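Local coordinates for Glyco_hydro_cc domain-containing protein (PDB 6UBD), which probably binds beta-1,3-glucan oligosaccharides, as an oligosaccharide-binding member of glycoside hydrolase family GH128, at residues A[98-103]-A[138-143]; A[51-56]-A[68-73]; A[173-178]-A[203-208]. All blocks are in the same frame, centred on the assembly; numbering follows the deposited sequence.

Contact 1. Residues A[98-103]-A[138-143]; sequences PAYVMG and GAALGS
Tyr100, Val101 and Met102 pair in parallel with Ala140, Leu141 and Gly142. These two strands, with helix 120-136 between them in the chain, form a beta-alpha-beta unit of the barrel-like glycoside hydrolase core. Four backbone hydrogen bonds join them. Ala140 N donates to Ala99 O and Val101 N to Ala140 O, each at 2.9 Å. Gly142 N gives the next bond to Val101 O, and Gly103 N closes the series on Gly142 O at 3.0 Å. CA-H...O contacts, such as Tyr100 CA to Ala140 O, fill in between.

Apolar contacts lie on both faces. On the face of Tyr100 and Ala140, ring atom CD2 of Tyr100 meets the Ala140 methyl at 3.8 Å. Tyr100 OH bonds to Pro27 O beyond the strands. On the other face, Val101 and Leu141 run side by side, and Leu141 packs on Trp127 and Ile131 of helix 120-136. Val101 holds CG1 between its backbone N and carbonyl carbon (chi1 55°), which turns this methyl toward the neighbouring strand. There CG1 also meets Ala139 CB at 4.0 Å. Packing is tight at one point: Val101 CG1 and Leu141 CD2 are 3.3 Å apart.

Contact 2. Residues A[51-56]-A[68-73]; sequences SWWHDW and LVPVSM
Two neighbouring parallel strands of the barrel-like sheet of the glycoside hydrolase core meet here, 52-54 and 69-73, flanked by strands 35-38 and 100-102. Trp52 pairs with Val69 and Trp53 with Pro70. Three backbone hydrogen bonds join them. Val69 N donates to Ser51 O, Trp53 N to Val69 O at 3.1 Å, and Val71 N to Trp53 O in a nearly straight bond (177° at the hydrogen). Farther along, water takes over. One water accepts from Asp55 N and donates to Val71 O; another donates to both Trp56 O and Met73 O.

The indoles lie on different sides. On the Trp52 and Val69 side, Trp52 CE3 touches Val71 CG2 at 3.5 Å, and Trp52 NE1 bonds to Lys34 O. On the other side, the six-membered ring of Trp53 reaches across the second strand. Its CE3 meets Leu68 CB, and its CZ3 meets Pro70 CB at 3.7 Å. Replacing Trp53 by an alanine removes the indole, and Leu68 CB and Pro70 CB would probably lose their aromatic neighbour.

Met73 extends from its backbone (chi1 179°), then bends at chi3, bringing CE up against both rings. CE lies 3.8 Å from His54 CE1 and 3.8 Å from Trp56 CD1. His54 CE1 also sits 3.6 Å above one face of the Trp56 ring. Trp56 N donates to His54 ND1 almost in the imidazole plane, while His54 NE2 bonds to Thr200 O. The two bonds, one at each nitrogen, are likely to fix the rotation of the imidazole.

Contact 3. Residues A[173-178]-A[203-208]; sequences HIFKSD and ACVFDQ
The Phe206 ring carries Ser177 CB over one face, 3.5 Å above the plane and offset toward the rim, in a CH-pi contact. The Phe175 ring has Ala203 CB at its edge, in plane, with CD1 at 3.9 Å from that methyl. Val205 CG2 packs on Phe175 CB. Phe211 meets the Phe175 ring edge-to-face.

The two rings sit on strands 170-176 and 197-206, which run parallel; their parts 173-176 and 203-206 splay by 49°. They belong to a beta-alpha-beta unit with helix 179-193 in the crossover. Ala203 N donates to Ile174 O at 3.1 Å, nearly in line with the carbonyl. Val205 N bonds to Lys176 O at 3.2 Å, but from above the carbonyl plane, as the strands part. CA-H...O contacts run from Phe175 CA to Ala203 O and from Cys204 CA to Lys176 O. The Cys204-Cys214 disulfide ties the second strand to the end of the antiparallel strand 212-213.

At the C-terminal ends of the strands, a charge pair joins the segments. Lys176 bends at chi2 (-70°) and then runs extended, which brings NZ to 2.9 Å from Asp207 OD2 in a salt bridge on the syn side of the carboxylate. The other oxygen of Asp207, OD1, accepts from a water that also bonds Ser177 OG. The carboxylate thus has one oxygen on a lysine and the other on water, which is likely to keep it ionised and limit its turning.

Overall arrangement
From the N terminus, contact 2 comes first. It closes a short connection without helix or strand between 51-56 and 68-73. Contact 1 follows, closing the longer excursion through helix 120-136. Contact 3 comes last, closing the crossover through helix 179-193. The three are in series, with none nested or crossed. Contacts 1 and 2 touch: strands 69-73 and 100-102 are neighbours, Ser72 probably hydrogen-bonds Tyr100 and Met102, and Met102 CE packs on His54 and Met73. Contact 3 lies across the chain's centre, its own centre about 26 Å from that of contact 1 and 23 Å from that of contact 2. Strands 35-38 and 237-243 connect it to contact 2 within the same sheet.

Contact 1. Residues A[98-103]-A[138-143]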
loop_
_atom_site.group_PDB
_atom_site.type_symbol
_atom_site.label_atom_id
_atom_site.label_comp_id
_atom_site.label_asym_id
_atom_site.label_seq_id
_atom_site.Cartn_x
_atom_site.Cartn_y
_atom_site.Cartn_z
ATOM N N PRO A 98 -11.587 -3.024 -12.073
ATOM C CA PRO A 98 -11.687 -2.802 -10.646
ATOM C C PRO A 98 -12.111 -1.356 -10.362
ATOM O O PRO A 98 -11.938 -0.456 -11.192
ATOM C CB PRO A 98 -10.294 -3.141 -10.106
ATOM C CG PRO A 98 -9.435 -3.442 -11.252
ATOM C CD PRO A 98 -10.175 -3.100 -12.516
ATOM N N ALA A 99 -12.621 -1.137 -9.138
ATOM C CA ALA A 99 -12.879 0.239 -8.671
ATOM C C ALA A 99 -11.555 0.992 -8.412
ATOM O O ALA A 99 -11.516 2.215 -8.678
ATOM C CB ALA A 99 -13.733 0.246 -7.419
ATOM N N TYR A 100 -10.503 0.293 -7.931
ATOM C CA TYR A 100 -9.222 0.927 -7.579
ATOM C C TYR A 100 -8.079 0.026 -8.069
ATOM O O TYR A 100 -8.132 -1.193 -7.813
ATOM C CB TYR A 100 -9.102 1.120 -6.060
ATOM C CG TYR A 100 -10.199 1.944 -5.386
ATOM C CD1 TYR A 100 -11.387 1.362 -4.968
ATOM C CD2 TYR A 100 -10.080 3.307 -5.203
ATOM C CE1 TYR A 100 -12.409 2.126 -4.396
ATOM C CE2 TYR A 100 -11.074 4.068 -4.599
ATOM C CZ TYR A 100 -12.272 3.476 -4.219
ATOM O OH TYR A 100 -13.299 4.203 -3.647
ATOM N N VAL A 101 -7.051 0.636 -8.697
ATOM C CA VAL A 101 -5.879 -0.143 -9.168
ATOM C C VAL A 101 -4.620 0.647 -8.828
ATOM O O VAL A 101 -4.548 1.843 -9.173
ATOM C CB VAL A 101 -5.957 -0.553 -10.619
ATOM C CG1 VAL A 101 -6.155 0.597 -11.480
ATOM C CG2 VAL A 101 -4.771 -1.375 -11.137
ATOM N N MET A 102 -3.646 -0.046 -8.246
ATOM C CA MET A 102 -2.345 0.542 -7.946
ATOM C C MET A 102 -1.275 0.076 -8.957
ATOM O O MET A 102 -1.241 -1.123 -9.342
ATOM C CB MET A 102 -1.885 0.137 -6.524
ATOM C CG MET A 102 -2.837 0.532 -5.379
ATOM S SD MET A 102 -2.443 -0.099 -3.779
ATOM C CE MET A 102 -2.735 -1.856 -3.959
ATOM N N GLY A 103 -0.299 0.962 -9.213
ATOM C CA GLY A 103 0.879 0.606 -9.997
ATOM C C GLY A 103 1.990 -0.081 -9.218
ATOM O O GLY A 103 1.740 -0.672 -8.102
ATOM N N GLY A 138 -12.924 3.760 -15.889
ATOM C CA GLY A 138 -13.501 4.245 -14.623
ATOM C C GLY A 138 -12.747 3.910 -13.344
ATOM O O GLY A 138 -13.163 4.372 -12.261
ATOM N N ALA A 139 -11.686 3.096 -13.410
ATOM C CA ALA A 139 -10.955 2.820 -12.161
ATOM C C ALA A 139 -10.274 4.098 -11.634
ATOM O O ALA A 139 -9.724 4.885 -12.441
ATOM C CB ALA A 139 -9.903 1.761 -12.413
ATOM N N ALA A 140 -10.212 4.262 -10.294
ATOM C CA ALA A 140 -9.300 5.221 -9.663
ATOM C C ALA A 140 -7.880 4.623 -9.664
ATOM O O ALA A 140 -7.713 3.434 -9.327
ATOM C CB ALA A 140 -9.728 5.540 -8.254
ATOM N N LEU A 141 -6.901 5.451 -10.097
ATOM C CA LEU A 141 -5.512 4.949 -10.285
ATOM C C LEU A 141 -4.562 5.389 -9.161
ATOM O O LEU A 141 -4.535 6.599 -8.876
ATOM C CB LEU A 141 -4.984 5.472 -11.647
ATOM C CG LEU A 141 -5.768 5.074 -12.902
ATOM C CD1 LEU A 141 -4.998 5.508 -14.149
ATOM C CD2 LEU A 141 -5.995 3.573 -12.969
ATOM N N GLY A 142 -3.778 4.436 -8.666
ATOM C CA GLY A 142 -2.756 4.753 -7.674
ATOM C C GLY A 142 -1.387 4.751 -8.331
ATOM O O GLY A 142 -1.035 3.831 -9.078
ATOM N N SER A 143 -0.492 5.655 -7.896
ATOM C CA SER A 143 0.866 5.716 -8.419
ATOM C C SER A 143 1.625 4.442 -8.096
ATOM O O SER A 143 1.302 3.762 -7.060
ATOM C CB SER A 143 1.633 6.921 -7.895
ATOM O OG SER A 143 2.074 6.752 -6.520
HETATM O O HOH W 1 1.751 1.184 -5.948
#

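Contact 2. Residues A[51-56]-A[68-73]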
loop_
_atom_site.group_PDB
_atom_site.type_symbol
_atom_site.label_atom_id
_atom_site.label_comp_id
_atom_site.label_asym_id
_atom_site.label_seq_id
_atom_site.Cartn_x
_atom_site.Cartn_y
_atom_site.Cartn_z
ATOM N N SER A 51 -12.254 -0.919 5.655
ATOM C CA SER A 51 -13.072 -0.785 4.412
ATOM C C SER A 51 -12.465 -1.569 3.228
ATOM O O SER A 51 -13.210 -1.794 2.222
ATOM C CB SER A 51 -13.246 0.683 4.007
ATOM O OG SER A 51 -11.961 1.248 3.841
ATOM N N TRP A 52 -11.167 -1.857 3.242
ATOM C CA TRP A 52 -10.463 -2.304 2.020
ATOM C C TRP A 52 -9.291 -3.175 2.315
ATOM O O TRP A 52 -8.757 -3.175 3.479
ATOM C CB TRP A 52 -9.965 -1.086 1.205
ATOM C CG TRP A 52 -8.840 -0.285 1.779
ATOM C CD1 TRP A 52 -8.929 0.623 2.795
ATOM C CD2 TRP A 52 -7.465 -0.335 1.366
ATOM N NE1 TRP A 52 -7.701 1.171 3.015
ATOM C CE2 TRP A 52 -6.759 0.614 2.153
ATOM C CE3 TRP A 52 -6.767 -1.041 0.361
ATOM C CZ2 TRP A 52 -5.400 0.870 1.955
ATOM C CZ3 TRP A 52 -5.432 -0.778 0.210
ATOM C CH2 TRP A 52 -4.772 0.176 0.972
ATOM N N TRP A 53 -8.759 -3.917 1.371
ATOM C CA TRP A 53 -7.435 -4.602 1.485
ATOM C C TRP A 53 -6.789 -4.754 0.106
ATOM O O TRP A 53 -7.514 -4.697 -0.918
ATOM C CB TRP A 53 -7.519 -5.954 2.200
ATOM C CG TRP A 53 -7.760 -7.217 1.423
ATOM C CD1 TRP A 53 -6.855 -8.238 1.221
ATOM C CD2 TRP A 53 -9.001 -7.669 0.812
ATOM N NE1 TRP A 53 -7.450 -9.305 0.578
ATOM C CE2 TRP A 53 -8.753 -8.965 0.294
ATOM C CE3 TRP A 53 -10.253 -7.080 0.613
ATOM C CZ2 TRP A 53 -9.738 -9.698 -0.392
ATOM C CZ3 TRP A 53 -11.225 -7.799 -0.061
ATOM C CH2 TRP A 53 -10.963 -9.092 -0.539
ATOM N N HIS A 54 -5.512 -5.006 0.087
ATOM C CA HIS A 54 -4.784 -5.478 -1.097
ATOM C C HIS A 54 -3.901 -6.664 -0.739
ATOM O O HIS A 54 -3.675 -6.879 0.475
ATOM C CB HIS A 54 -4.035 -4.349 -1.834
ATOM C CG HIS A 54 -2.700 -4.032 -1.220
ATOM N ND1 HIS A 54 -1.561 -4.656 -1.628
ATOM C CD2 HIS A 54 -2.333 -3.075 -0.315
ATOM C CE1 HIS A 54 -0.528 -4.117 -0.999
ATOM N NE2 HIS A 54 -0.970 -3.151 -0.179
ATOM N N ASP A 55 -3.402 -7.418 -1.708
ATOM C CA ASP A 55 -2.483 -8.547 -1.460
ATOM C C ASP A 55 -1.407 -8.600 -2.541
ATOM O O ASP A 55 -0.878 -9.679 -2.756
ATOM C CB ASP A 55 -3.247 -9.856 -1.300
ATOM C CG ASP A 55 -3.919 -10.318 -2.597
ATOM O OD1 ASP A 55 -3.823 -9.624 -3.629
ATOM O OD2 ASP A 55 -4.509 -11.445 -2.566
ATOM N N TRP A 56 -1.043 -7.437 -3.079
ATOM C CA TRP A 56 -0.004 -7.325 -4.138
ATOM C C TRP A 56 -0.389 -8.016 -5.478
ATOM O O TRP A 56 0.450 -8.019 -6.392
ATOM C CB TRP A 56 1.372 -7.798 -3.641
ATOM C CG TRP A 56 1.886 -6.989 -2.470
ATOM C CD1 TRP A 56 2.571 -5.801 -2.486
ATOM C CD2 TRP A 56 1.764 -7.342 -1.070
ATOM N NE1 TRP A 56 2.857 -5.375 -1.215
ATOM C CE2 TRP A 56 2.346 -6.280 -0.349
ATOM C CE3 TRP A 56 1.184 -8.428 -0.370
ATOM C CZ2 TRP A 56 2.361 -6.282 1.059
ATOM C CZ3 TRP A 56 1.203 -8.397 1.026
ATOM C CH2 TRP A 56 1.803 -7.353 1.739
ATOM N N LEU A 68 -15.379 -6.393 1.791
ATOM C CA LEU A 68 -14.476 -5.212 1.763
ATOM C C LEU A 68 -14.178 -4.864 0.289
ATOM O O LEU A 68 -14.401 -5.671 -0.646
ATOM C CB LEU A 68 -13.159 -5.552 2.488
ATOM C CG LEU A 68 -13.254 -5.928 3.967
ATOM C CD1 LEU A 68 -11.857 -6.232 4.499
ATOM C CD2 LEU A 68 -13.875 -4.773 4.790
ATOM N N VAL A 69 -13.642 -3.669 0.054
ATOM C CA VAL A 69 -13.166 -3.239 -1.290
ATOM C C VAL A 69 -11.842 -3.919 -1.619
ATOM O O VAL A 69 -10.861 -3.693 -0.872
ATOM C CB VAL A 69 -12.994 -1.699 -1.310
ATOM C CG1 VAL A 69 -12.386 -1.273 -2.633
ATOM C CG2 VAL A 69 -14.301 -0.950 -1.099
ATOM N N PRO A 70 -11.770 -4.810 -2.614
ATOM C CA PRO A 70 -10.510 -5.432 -2.988
ATOM C C PRO A 70 -9.718 -4.607 -4.004
ATOM O O PRO A 70 -10.153 -4.456 -5.154
ATOM C CB PRO A 70 -10.922 -6.796 -3.587
ATOM C CG PRO A 70 -12.418 -6.741 -3.716
ATOM C CD PRO A 70 -12.860 -5.317 -3.469
ATOM N N VAL A 71 -8.619 -4.026 -3.591
ATOM C CA VAL A 71 -7.878 -3.078 -4.430
ATOM C C VAL A 71 -6.848 -3.880 -5.254
ATOM O O VAL A 71 -6.023 -4.652 -4.723
ATOM C CB VAL A 71 -7.220 -1.980 -3.595
ATOM C CG1 VAL A 71 -6.300 -1.071 -4.412
ATOM C CG2 VAL A 71 -8.268 -1.189 -2.837
ATOM N N SER A 72 -6.887 -3.696 -6.601
ATOM C CA SER A 72 -6.007 -4.417 -7.542
ATOM C C SER A 72 -4.604 -3.795 -7.570
ATOM O O SER A 72 -4.468 -2.588 -7.314
ATOM C CB SER A 72 -6.674 -4.348 -8.914
ATOM O OG SER A 72 -5.920 -4.952 -9.984
ATOM N N MET A 73 -3.627 -4.594 -7.943
ATOM C CA MET A 73 -2.245 -4.093 -8.188
ATOM C C MET A 73 -1.698 -4.728 -9.471
ATOM O O MET A 73 -1.916 -5.917 -9.679
ATOM C CB MET A 73 -1.306 -4.427 -7.010
ATOM C CG MET A 73 0.110 -3.981 -7.203
ATOM S SD MET A 73 1.257 -4.258 -5.826
ATOM C CE MET A 73 0.613 -3.226 -4.505
HETATM O O HOH W 2 -3.784 -6.254 -4.565
HETATM O O HOH W 3 0.111 -7.727 -9.209
#

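Contact 3. Residues A[173-178]-A[203-208]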
loop_
_atom_site.group_PDB
_atom_site.type_symbol
_atom_site.label_atom_id
_atom_site.label_comp_id
_atom_site.label_asym_id
_atom_site.label_seq_id
_atom_site.Cartn_x
_atom_site.Cartn_y
_atom_site.Cartn_z
ATOM N N HIS A 173 4.989 4.099 0.813
ATOM C CA HIS A 173 5.395 3.092 1.819
ATOM C C HIS A 173 6.099 3.848 2.957
ATOM O O HIS A 173 7.031 4.601 2.694
ATOM C CB HIS A 173 6.362 2.068 1.194
ATOM C CG HIS A 173 5.661 1.074 0.311
ATOM N ND1 HIS A 173 6.338 -0.018 -0.251
ATOM C CD2 HIS A 173 4.353 0.962 -0.024
ATOM C CE1 HIS A 173 5.428 -0.735 -0.928
ATOM N NE2 HIS A 173 4.219 -0.179 -0.803
ATOM N N ILE A 174 5.658 3.642 4.218
ATOM C CA ILE A 174 6.296 4.317 5.400
ATOM C C ILE A 174 6.938 3.266 6.330
ATOM O O ILE A 174 6.207 2.452 6.954
ATOM C CB ILE A 174 5.240 5.173 6.099
ATOM C CG1 ILE A 174 4.707 6.289 5.196
ATOM C CG2 ILE A 174 5.894 5.778 7.372
ATOM C CD1 ILE A 174 3.718 7.267 5.818
ATOM N N PHE A 175 8.245 3.248 6.310
ATOM C CA PHE A 175 9.083 2.350 7.146
ATOM C C PHE A 175 9.982 3.294 7.919
ATOM O O PHE A 175 11.031 3.718 7.452
ATOM C CB PHE A 175 9.844 1.338 6.306
ATOM C CG PHE A 175 8.964 0.446 5.476
ATOM C CD1 PHE A 175 8.043 -0.396 6.074
ATOM C CD2 PHE A 175 9.119 0.396 4.102
ATOM C CE1 PHE A 175 7.271 -1.234 5.315
ATOM C CE2 PHE A 175 8.301 -0.421 3.327
ATOM C CZ PHE A 175 7.341 -1.227 3.937
ATOM N N LYS A 176 9.566 3.638 9.167
ATOM C CA LYS A 176 10.213 4.672 10.023
ATOM C C LYS A 176 10.045 4.261 11.496
ATOM O O LYS A 176 9.177 3.420 11.802
ATOM C CB LYS A 176 9.589 6.066 9.823
ATOM C CG LYS A 176 9.722 6.655 8.412
ATOM C CD LYS A 176 11.191 7.053 8.086
ATOM C CE LYS A 176 11.386 7.599 6.686
ATOM N NZ LYS A 176 12.804 7.931 6.452
ATOM N N SER A 177 10.860 4.828 12.372
ATOM C CA SER A 177 10.917 4.399 13.796
ATOM C C SER A 177 10.201 5.401 14.674
ATOM O O SER A 177 10.111 5.100 15.886
ATOM C CB SER A 177 12.302 4.127 14.254
ATOM O OG SER A 177 13.076 5.293 14.153
ATOM N N ASP A 178 9.731 6.550 14.199
ATOM C CA ASP A 178 9.114 7.601 15.032
ATOM C C ASP A 178 8.144 8.409 14.168
ATOM O O ASP A 178 8.106 8.300 12.917
ATOM C CB ASP A 178 10.158 8.459 15.746
ATOM C CG ASP A 178 11.081 9.273 14.853
ATOM O OD1 ASP A 178 10.814 9.442 13.653
ATOM O OD2 ASP A 178 12.063 9.759 15.435
ATOM N N ALA A 203 5.235 -0.050 8.425
ATOM C CA ALA A 203 5.748 -0.863 9.564
ATOM C C ALA A 203 6.813 -0.053 10.273
ATOM O O ALA A 203 7.488 0.850 9.731
ATOM C CB ALA A 203 6.390 -2.173 9.133
ATOM N N CYS A 204 7.018 -0.361 11.573
ATOM C CA CYS A 204 8.036 0.289 12.449
ATOM C C CYS A 204 9.408 -0.334 12.134
ATOM O O CYS A 204 9.631 -1.539 12.380
ATOM C CB CYS A 204 7.667 0.070 13.910
ATOM S SG CYS A 204 8.680 0.953 15.136
ATOM N N VAL A 205 10.290 0.474 11.557
ATOM C CA VAL A 205 11.648 0.059 11.098
ATOM C C VAL A 205 12.607 1.215 11.360
ATOM O O VAL A 205 12.307 2.383 11.108
ATOM C CB VAL A 205 11.674 -0.316 9.609
ATOM C CG1 VAL A 205 13.068 -0.808 9.199
ATOM C CG2 VAL A 205 10.596 -1.302 9.223
ATOM N N PHE A 206 13.769 0.845 11.898
ATOM C CA PHE A 206 14.982 1.722 11.957
ATOM C C PHE A 206 15.594 1.719 10.552
ATOM O O PHE A 206 16.557 0.957 10.252
ATOM C CB PHE A 206 15.919 1.240 13.075
ATOM C CG PHE A 206 15.398 1.397 14.464
ATOM C CD1 PHE A 206 15.435 2.610 15.154
ATOM C CD2 PHE A 206 14.756 0.325 15.090
ATOM C CE1 PHE A 206 14.944 2.691 16.457
ATOM C CE2 PHE A 206 14.257 0.415 16.360
ATOM C CZ PHE A 206 14.318 1.611 17.028
ATOM N N ASP A 207 14.984 2.466 9.646
ATOM C CA ASP A 207 15.275 2.344 8.216
ATOM C C ASP A 207 16.710 2.752 7.899
ATOM O O ASP A 207 17.325 2.105 7.026
ATOM C CB ASP A 207 14.317 3.163 7.381
ATOM C CG ASP A 207 14.228 4.657 7.614
ATOM O OD1 ASP A 207 14.144 5.064 8.779
ATOM O OD2 ASP A 207 14.142 5.395 6.585
ATOM N N GLN A 208 17.260 3.766 8.588
ATOM C CA GLN A 208 18.634 4.263 8.342
ATOM C C GLN A 208 19.710 3.311 8.883
ATOM O O GLN A 208 20.864 3.516 8.485
ATOM C CB GLN A 208 18.786 5.653 8.970
ATOM C CG GLN A 208 17.540 6.488 8.788
ATOM C CD GLN A 208 17.732 7.871 8.229
ATOM O OE1 GLN A 208 18.309 8.744 8.889
ATOM N NE2 GLN A 208 17.166 8.099 7.039
HETATM O O HOH W 4 13.419 6.025 11.270
#